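Local coordinates for protein gamma-glutamyltransferase 1 Threonine peptidase. MEROPS family T03 (Pseudomonas nitroreducens, PDB 7D9E) that catalyses transfer of gamma-glutamyl groups to acceptor amines, as in theanine synthesis, and belongs to the N-terminal nucleophile threonine peptidases, at residues K325-V328 against A329-D333; G272-L275 against A276-G280; I96-K99 against A100-K103. All coordinates share one frame; numbering follows the deposited sequence.

Interaction 1 (K325-V328 against A329-D333)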
ATOM      1  N   LYS A 325       5.645 -22.670   4.994  1.00 28.93           N
ATOM      2  CA  LYS A 325       5.067 -23.228   3.771  1.00 28.24           C
ATOM      3  C   LYS A 325       3.616 -22.784   3.659  1.00 29.01           C
ATOM      4  O   LYS A 325       2.698 -23.465   4.115  1.00 34.31           O
ATOM      5  CB  LYS A 325       5.137 -24.748   3.759  1.00 33.51           C
ATOM      6  CG  LYS A 325       5.016 -25.329   2.363  1.00 47.72           C
ATOM      7  N   VAL A 326       3.403 -21.655   3.006  1.00 24.90           N
ATOM      8  CA  VAL A 326       2.063 -21.069   2.925  1.00 24.69           C
ATOM      9  C   VAL A 326       1.271 -21.790   1.837  1.00 28.53           C
ATOM     10  O   VAL A 326       1.766 -21.922   0.712  1.00 28.53           O
ATOM     11  CB  VAL A 326       2.163 -19.583   2.623  1.00 24.88           C
ATOM     12  CG1 VAL A 326       0.754 -18.954   2.594  1.00 26.39           C
ATOM     13  CG2 VAL A 326       3.022 -18.876   3.654  1.00 24.77           C
ATOM     14  N   PRO A 327       0.041 -22.255   2.118  1.00 27.73           N
ATOM     15  CA  PRO A 327      -0.703 -23.063   1.128  1.00 29.19           C
ATOM     16  C   PRO A 327      -1.386 -22.229   0.048  1.00 31.64           C
ATOM     17  O   PRO A 327      -2.608 -22.267  -0.115  1.00 29.50           O
ATOM     18  CB  PRO A 327      -1.710 -23.815   2.012  1.00 29.27           C
ATOM     19  CG  PRO A 327      -1.956 -22.909   3.152  1.00 27.49           C
ATOM     20  CD  PRO A 327      -0.627 -22.236   3.433  1.00 29.48           C
ATOM     21  N   VAL A 328      -0.585 -21.499  -0.734  1.00 27.59           N
ATOM     22  CA  VAL A 328      -1.147 -20.559  -1.703  1.00 25.81           C
ATOM     23  C   VAL A 328      -2.027 -21.284  -2.712  1.00 29.54           C
ATOM     24  O   VAL A 328      -3.138 -20.839  -3.029  1.00 26.67           O
ATOM     25  CB  VAL A 328      -0.024 -19.766  -2.396  1.00 28.63           C
ATOM     26  CG1 VAL A 328      -0.610 -18.788  -3.406  1.00 28.72           C
ATOM     27  CG2 VAL A 328       0.796 -19.022  -1.367  1.00 29.93           C
ATOM     28  N   ALA A 329      -1.538 -22.398  -3.244  1.00 30.21           N
ATOM     29  CA  ALA A 329      -2.303 -23.128  -4.249  1.00 30.91           C
ATOM     30  C   ALA A 329      -3.642 -23.586  -3.693  1.00 29.14           C
ATOM     31  O   ALA A 329      -4.679 -23.469  -4.365  1.00 32.45           O
ATOM     32  CB  ALA A 329      -1.492 -24.322  -4.741  1.00 29.93           C
ATOM     33  N   GLN A 330      -3.646 -24.116  -2.468  1.00 30.02           N
ATOM     34  CA  GLN A 330      -4.899 -24.605  -1.900  1.00 27.75           C
ATOM     35  C   GLN A 330      -5.880 -23.459  -1.692  1.00 26.66           C
ATOM     36  O   GLN A 330      -7.087 -23.634  -1.879  1.00 29.49           O
ATOM     37  CB  GLN A 330      -4.635 -25.327  -0.578  1.00 32.08           C
ATOM     38  CG  GLN A 330      -3.824 -26.607  -0.739  1.00 34.45           C
ATOM     39  CD  GLN A 330      -2.403 -26.400  -0.274  1.00 60.24           C
ATOM     40  OE1 GLN A 330      -1.660 -25.582  -0.850  1.00 40.35           O
ATOM     41  NE2 GLN A 330      -1.999 -27.144   0.751  1.00 48.09           N
ATOM     42  N   LEU A 331      -5.381 -22.274  -1.335  1.00 23.54           N
ATOM     43  CA  LEU A 331      -6.232 -21.133  -1.022  1.00 24.24           C
ATOM     44  C   LEU A 331      -6.756 -20.422  -2.258  1.00 25.56           C
ATOM     45  O   LEU A 331      -7.647 -19.578  -2.131  1.00 23.71           O
ATOM     46  CB  LEU A 331      -5.464 -20.128  -0.147  1.00 24.58           C
ATOM     47  CG  LEU A 331      -5.144 -20.567   1.278  1.00 27.17           C
ATOM     48  CD1 LEU A 331      -4.222 -19.561   1.978  1.00 27.47           C
ATOM     49  CD2 LEU A 331      -6.418 -20.750   2.074  1.00 28.45           C
ATOM     50  N   THR A 332      -6.234 -20.731  -3.443  1.00 25.94           N
ATOM     51  CA  THR A 332      -6.675 -20.092  -4.676  1.00 27.69           C
ATOM     52  C   THR A 332      -7.183 -21.098  -5.698  1.00 28.18           C
ATOM     53  O   THR A 332      -7.487 -20.714  -6.835  1.00 32.67           O
ATOM     54  CB  THR A 332      -5.551 -19.250  -5.284  1.00 28.92           C
ATOM     55  OG1 THR A 332      -4.405 -20.077  -5.508  1.00 31.27           O
ATOM     56  CG2 THR A 332      -5.175 -18.099  -4.368  1.00 29.11           C
ATOM     57  N   ASP A 333      -7.293 -22.372  -5.323  1.00 29.51           N
ATOM     58  CA  ASP A 333      -7.811 -23.378  -6.235  1.00 28.90           C
ATOM     59  C   ASP A 333      -9.277 -23.093  -6.563  1.00 28.79           C
ATOM     60  O   ASP A 333     -10.055 -22.746  -5.672  1.00 28.93           O
ATOM     61  CB  ASP A 333      -7.732 -24.741  -5.576  1.00 28.46           C
ATOM     62  CG  ASP A 333      -8.090 -25.851  -6.527  1.00 45.07           C
ATOM     63  OD1 ASP A 333      -7.205 -26.332  -7.263  1.00 53.18           O
ATOM     64  OD2 ASP A 333      -9.265 -26.254  -6.512  1.00 45.54           O
TER

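Interaction 2 (G272-L275 against A276-G280)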
ATOM      1  N   GLY A 272      -3.000 -10.249  -3.065  1.00 19.15           N
ATOM      2  CA  GLY A 272      -3.189 -11.114  -4.226  1.00 21.55           C
ATOM      3  C   GLY A 272      -4.140 -12.258  -3.934  1.00 21.19           C
ATOM      4  O   GLY A 272      -5.080 -12.523  -4.708  1.00 21.73           O
ATOM      5  N   ILE A 273      -3.877 -12.982  -2.843  1.00 20.03           N
ATOM      6  CA  ILE A 273      -4.754 -14.065  -2.425  1.00 18.43           C
ATOM      7  C   ILE A 273      -6.143 -13.526  -2.128  1.00 17.15           C
ATOM      8  O   ILE A 273      -7.152 -14.107  -2.564  1.00 20.23           O
ATOM      9  CB  ILE A 273      -4.136 -14.820  -1.233  1.00 19.72           C
ATOM     10  CG1 ILE A 273      -2.885 -15.567  -1.716  1.00 24.67           C
ATOM     11  CG2 ILE A 273      -5.145 -15.770  -0.588  1.00 22.81           C
ATOM     12  CD1 ILE A 273      -2.019 -16.085  -0.597  1.00 30.71           C
ATOM     13  N   ALA A 274      -6.220 -12.405  -1.404  1.00 16.69           N
ATOM     14  CA  ALA A 274      -7.521 -11.814  -1.115  1.00 16.60           C
ATOM     15  C   ALA A 274      -8.285 -11.496  -2.392  1.00 19.35           C
ATOM     16  O   ALA A 274      -9.464 -11.840  -2.510  1.00 19.36           O
ATOM     17  CB  ALA A 274      -7.370 -10.564  -0.257  1.00 18.81           C
ATOM     18  N   LEU A 275      -7.645 -10.816  -3.353  1.00 17.48           N
ATOM     19  CA  LEU A 275      -8.349 -10.478  -4.590  1.00 16.99           C
ATOM     20  C   LEU A 275      -8.740 -11.722  -5.379  1.00 16.89           C
ATOM     21  O   LEU A 275      -9.820 -11.761  -5.973  1.00 19.34           O
ATOM     22  CB  LEU A 275      -7.522  -9.514  -5.447  1.00 17.33           C
ATOM     23  CG  LEU A 275      -7.531  -8.085  -4.898  1.00 16.95           C
ATOM     24  CD1 LEU A 275      -6.395  -7.270  -5.458  1.00 18.09           C
ATOM     25  CD2 LEU A 275      -8.856  -7.422  -5.216  1.00 20.54           C
ATOM     26  N   ALA A 276      -7.878 -12.748  -5.406  1.00 16.67           N
ATOM     27  CA  ALA A 276      -8.253 -13.978  -6.103  1.00 18.88           C
ATOM     28  C   ALA A 276      -9.520 -14.563  -5.490  1.00 19.92           C
ATOM     29  O   ALA A 276     -10.438 -14.985  -6.209  1.00 21.72           O
ATOM     30  CB  ALA A 276      -7.098 -14.978  -6.031  1.00 20.00           C
ATOM     31  N   GLN A 277      -9.621 -14.497  -4.152  1.00 18.89           N
ATOM     32  CA  GLN A 277     -10.800 -15.017  -3.468  1.00 19.17           C
ATOM     33  C   GLN A 277     -12.004 -14.100  -3.642  1.00 20.34           C
ATOM     34  O   GLN A 277     -13.125 -14.578  -3.871  1.00 20.38           O
ATOM     35  CB  GLN A 277     -10.493 -15.224  -1.988  1.00 19.22           C
ATOM     36  CG  GLN A 277      -9.490 -16.353  -1.751  1.00 18.57           C
ATOM     37  CD  GLN A 277      -9.244 -16.614  -0.283  1.00 19.09           C
ATOM     38  OE1 GLN A 277      -9.652 -15.846   0.577  1.00 23.07           O
ATOM     39  NE2 GLN A 277      -8.553 -17.708   0.017  1.00 21.30           N
ATOM     40  N   LEU A 278     -11.801 -12.784  -3.506  1.00 18.68           N
ATOM     41  CA  LEU A 278     -12.918 -11.843  -3.631  1.00 16.96           C
ATOM     42  C   LEU A 278     -13.530 -11.917  -5.023  1.00 18.42           C
ATOM     43  O   LEU A 278     -14.759 -12.024  -5.179  1.00 18.75           O
ATOM     44  CB  LEU A 278     -12.447 -10.422  -3.341  1.00 16.83           C
ATOM     45  CG  LEU A 278     -12.111 -10.127  -1.879  1.00 18.05           C
ATOM     46  CD1 LEU A 278     -11.178  -8.918  -1.833  1.00 17.85           C
ATOM     47  CD2 LEU A 278     -13.318  -9.907  -0.989  1.00 18.81           C
ATOM     48  N   ILE A 279     -12.684 -11.857  -6.055  1.00 18.58           N
ATOM     49  CA  ILE A 279     -13.172 -11.907  -7.431  1.00 18.63           C
ATOM     50  C   ILE A 279     -13.769 -13.272  -7.737  1.00 20.94           C
ATOM     51  O   ILE A 279     -14.857 -13.384  -8.317  1.00 22.37           O
ATOM     52  CB  ILE A 279     -12.043 -11.536  -8.411  1.00 19.75           C
ATOM     53  CG1 ILE A 279     -11.649 -10.072  -8.213  1.00 19.44           C
ATOM     54  CG2 ILE A 279     -12.437 -11.839  -9.841  1.00 21.73           C
ATOM     55  CD1 ILE A 279     -10.355  -9.694  -8.895  1.00 22.25           C
ATOM     56  N   GLY A 280     -13.081 -14.332  -7.321  1.00 20.92           N
ATOM     57  CA  GLY A 280     -13.552 -15.662  -7.638  1.00 21.03           C
ATOM     58  C   GLY A 280     -14.876 -15.973  -6.979  1.00 23.44           C
ATOM     59  O   GLY A 280     -15.758 -16.589  -7.583  1.00 23.17           O
TER

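Interaction 3 (I96-K99 against A100-K103)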
ATOM      1  N   ILE A  96      12.408  -5.604   6.190  1.00 17.46           N
ATOM      2  CA  ILE A  96      12.652  -6.855   6.900  1.00 19.13           C
ATOM      3  C   ILE A  96      12.889  -6.552   8.374  1.00 17.74           C
ATOM      4  O   ILE A  96      13.408  -5.491   8.738  1.00 18.68           O
ATOM      5  CB  ILE A  96      13.809  -7.704   6.329  1.00 21.26           C
ATOM      6  CG1 ILE A  96      15.103  -6.922   6.304  1.00 20.68           C
ATOM      7  CG2 ILE A  96      13.478  -8.203   4.901  1.00 20.80           C
ATOM      8  CD1 ILE A  96      16.275  -7.720   5.771  1.00 26.78           C
ATOM      9  N   ALA A  97      12.525  -7.502   9.231  1.00 18.86           N
ATOM     10  CA  ALA A  97      12.836  -7.353  10.647  1.00 19.07           C
ATOM     11  C   ALA A  97      14.350  -7.343  10.851  1.00 19.34           C
ATOM     12  O   ALA A  97      15.065  -8.138  10.226  1.00 20.02           O
ATOM     13  CB  ALA A  97      12.261  -8.519  11.455  1.00 19.09           C
ATOM     14  N   PRO A  98      14.865  -6.481  11.737  1.00 19.23           N
ATOM     15  CA  PRO A  98      16.293  -6.539  12.079  1.00 18.34           C
ATOM     16  C   PRO A  98      16.703  -7.889  12.644  1.00 20.88           C
ATOM     17  O   PRO A  98      15.900  -8.650  13.188  1.00 21.24           O
ATOM     18  CB  PRO A  98      16.485  -5.396  13.092  1.00 19.09           C
ATOM     19  CG  PRO A  98      15.168  -4.659  13.152  1.00 23.21           C
ATOM     20  CD  PRO A  98      14.151  -5.351  12.355  1.00 20.48           C
ATOM     21  N   LYS A  99      17.990  -8.194  12.477  1.00 21.43           N
ATOM     22  CA  LYS A  99      18.522  -9.473  12.929  1.00 23.19           C
ATOM     23  C   LYS A  99      18.331  -9.657  14.427  1.00 22.79           C
ATOM     24  O   LYS A  99      18.212 -10.791  14.905  1.00 25.42           O
ATOM     25  CB  LYS A  99      20.005  -9.551  12.568  1.00 22.32           C
ATOM     26  CG  LYS A  99      20.217  -9.725  11.056  1.00 25.93           C
ATOM     27  CD  LYS A  99      21.677  -9.666  10.664  1.00 29.92           C
ATOM     28  CE  LYS A  99      21.845  -9.468   9.169  1.00 39.86           C
ATOM     29  NZ  LYS A  99      21.354 -10.648   8.394  1.00 44.42           N
ATOM     30  N   ALA A 100      18.286  -8.565  15.182  1.00 22.24           N
ATOM     31  CA  ALA A 100      18.086  -8.641  16.615  1.00 24.74           C
ATOM     32  C   ALA A 100      16.619  -8.661  17.030  1.00 24.35           C
ATOM     33  O   ALA A 100      16.333  -8.708  18.230  1.00 27.45           O
ATOM     34  CB  ALA A 100      18.806  -7.472  17.308  1.00 26.77           C
ATOM     35  N   ALA A 101      15.690  -8.683  16.083  1.00 23.42           N
ATOM     36  CA  ALA A 101      14.281  -8.783  16.440  1.00 24.31           C
ATOM     37  C   ALA A 101      13.962 -10.161  17.006  1.00 26.39           C
ATOM     38  O   ALA A 101      14.616 -11.154  16.685  1.00 27.10           O
ATOM     39  CB  ALA A 101      13.411  -8.509  15.209  1.00 22.55           C
ATOM     40  N   THR A 102      12.947 -10.217  17.866  0.51 23.67           N
ATOM     41  CA  THR A 102      12.533 -11.455  18.508  0.51 25.25           C
ATOM     42  C   THR A 102      11.013 -11.480  18.646  0.51 24.11           C
ATOM     43  O   THR A 102      10.364 -10.440  18.741  0.51 25.26           O
ATOM     44  CB  THR A 102      13.252 -11.637  19.863  0.51 37.26           C
ATOM     45  OG1 THR A 102      13.264 -13.026  20.231  0.51 41.18           O
ATOM     46  CG2 THR A 102      12.578 -10.820  20.952  0.51 36.41           C
ATOM     47  N   LYS A 103      10.473 -12.704  18.698  1.00 29.34           N
ATOM     48  CA  LYS A 103       9.027 -12.915  18.679  1.00 26.94           C
ATOM     49  C   LYS A 103       8.281 -12.075  19.710  1.00 24.77           C
ATOM     50  O   LYS A 103       7.217 -11.520  19.396  1.00 25.88           O
ATOM     51  CB  LYS A 103       8.745 -14.405  18.898  1.00 34.24           C
ATOM     52  CG  LYS A 103       7.280 -14.814  18.913  1.00 32.84           C
ATOM     53  CD  LYS A 103       7.143 -16.351  19.031  1.00 38.35           C
TER
HETATM   54  O   HOH W   1      17.104 -12.120  16.909  1.00 32.29           O

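Interaction 1 (K325-V328 against A329-D333)
Ala329 follows Val328 into the single turn of the short helix 328-332, which the chain enters through an inverse gamma turn centred on Pro327. In that gamma turn Val328 N donates to Val326 O over 2.8 Å. The next residue, Gln330, reaches back over the proline. Its CG leaves beside the backbone N and the chain bends at CG (chi2 105°), laying the flat amide across Pro327 CB, with Gln330 CD 3.5 Å from that carbon. Pro327 CB and the amide meet in a van der Waals contact, made on the exposed side of the turn. Leu331 makes the one backbone bond between the two segments that is not weak: its N donates to Pro327 O over 3.0 Å, with an N-H...O angle of 149° and the donor almost in line with the carbonyl bond. Its side chain goes the same way, CG lying 3.4 Å from Pro327 O and CD1 4.2 Å from Pro327 CG, and continues onto Asp313 and Tyr317 of helix 297-317. At Thr332 the hydroxyl takes over. A chi1 of 57° tucks OG1 between the backbone N and the carbonyl carbon, from where it donates to Val328 O at 2.9 Å, coming in from above the carbonyl plane. Thr332 N adds a weak bond to the same oxygen at 3.1 Å, and Leu331 N another weak one. A valine in place of Thr332 would probably cost Val328 O its hydroxyl donor, leaving the two weak backbone bonds to hold it among these residues. Asp333 then caps the following helix, 334-343, through OD2 to Lys335 N. Where the backbone bonds are weak, the hydroxyl of Thr332 thus supplies much of the hold on Val328 O, the carbonyl at the start of the turn.

Interaction 2 (G272-L275 against A276-G280)
Leu278 N donates to Ala274 O over just 2.7 Å, the shortest of four i to i+4 bonds between these two segments of helix 271-284. It is nearly straight (163° at the hydrogen). The leucine side chain follows its own amide: CG comes off beside the backbone N (chi1 -71°) and rests 3.2 Å from Ala274 O, while CD1 turns to Ala274 CB and to Leu275 CD2, 4.4 Å from each. Ile279 repeats the pattern one residue on. Its N reaches Leu275 O at 2.9 Å and its CG1 lies 3.3 Å from the same oxygen, so this carbonyl too is covered by carbon beside its bond. Along the other side of the helix Gln277 runs extended next to Ile273, both pointing the same way, with NE2 4.0 Å from Ile273 CG2. The amide nitrogen bonds beyond the helix, to Leu331 O and to Asp313 OD2. Leu275 and Ile279 pack on strands 248-257 and 260-264, whereas Ala274 and Leu278 meet helix 297-317; Phe98 and Phe102 of the other chain cover part of the apolar surface. Chemically, the carbonyls of Ala274 and Leu275 have their polarity met within the helix beside branched side chains; the side with Ala274, Leu275, Leu278 and Ile279 is apolar and packs against helix, sheet and neighbouring subunit, while Gln277 gives the other side a polar link.

Interaction 3 (I96-K99 against A100-K103)
A type I beta turn, running from Pro98 to Ala101, reverses the chain in the long loop between strand 87-93 and helix 130-141. It is closed by Ala101 N donating to Pro98 O over 2.9 Å, a nearly straight bond at the hydrogen (162°) that arrives from well above the carbonyl plane. Ala101 CB lies 3.2 Å from that same oxygen and touches Ala97 CB at 3.9 Å, methyl against methyl, with Pro98 CD a little farther off. The two corner positions of the turn, Lys99 and Ala100, are exposed. A water bridges two carbonyls of the turn, donating to Lys99 O at 2.6 Å and to Ala101 O at 2.7 Å, and so ties the corner to the residue that leaves it. The lysine side chain runs extended until chi4 (-66°) bends its ammonium group, which forms a salt bridge with Asp244; Asp241 accepts from Lys99 N, so helix 239-244 holds this corner twice. The turn also meets the other chain of the enzyme, where Glu65 packs on Ala97, Met41 on Pro98 and Ile64 on Ala101.

Interactions 1 and 2 are neighbours, their centres 12 Å apart, and they touch directly. A probable hydrogen bond of 3.0 Å joins Gln277 NE2 to Leu331 O, and two apolar contacts back it up: Thr332 CG2 on Ala276 CB at 4.0 Å and Val328 CG2 on Ile273 CD1 at 4.1 Å. Together they dock the short helix 328-332 on helix 271-284. Interaction 3 stands apart, about 15 Å from interaction 1 and 18 Å from interaction 2 between nearest atoms. The bound 6-diazenyl-5-oxo-L-norleucine lies about 11 Å from the side chain of Ala274 and 14 Å from that of Ala97, so neither interaction 2 nor interaction 3 touches it through these residues.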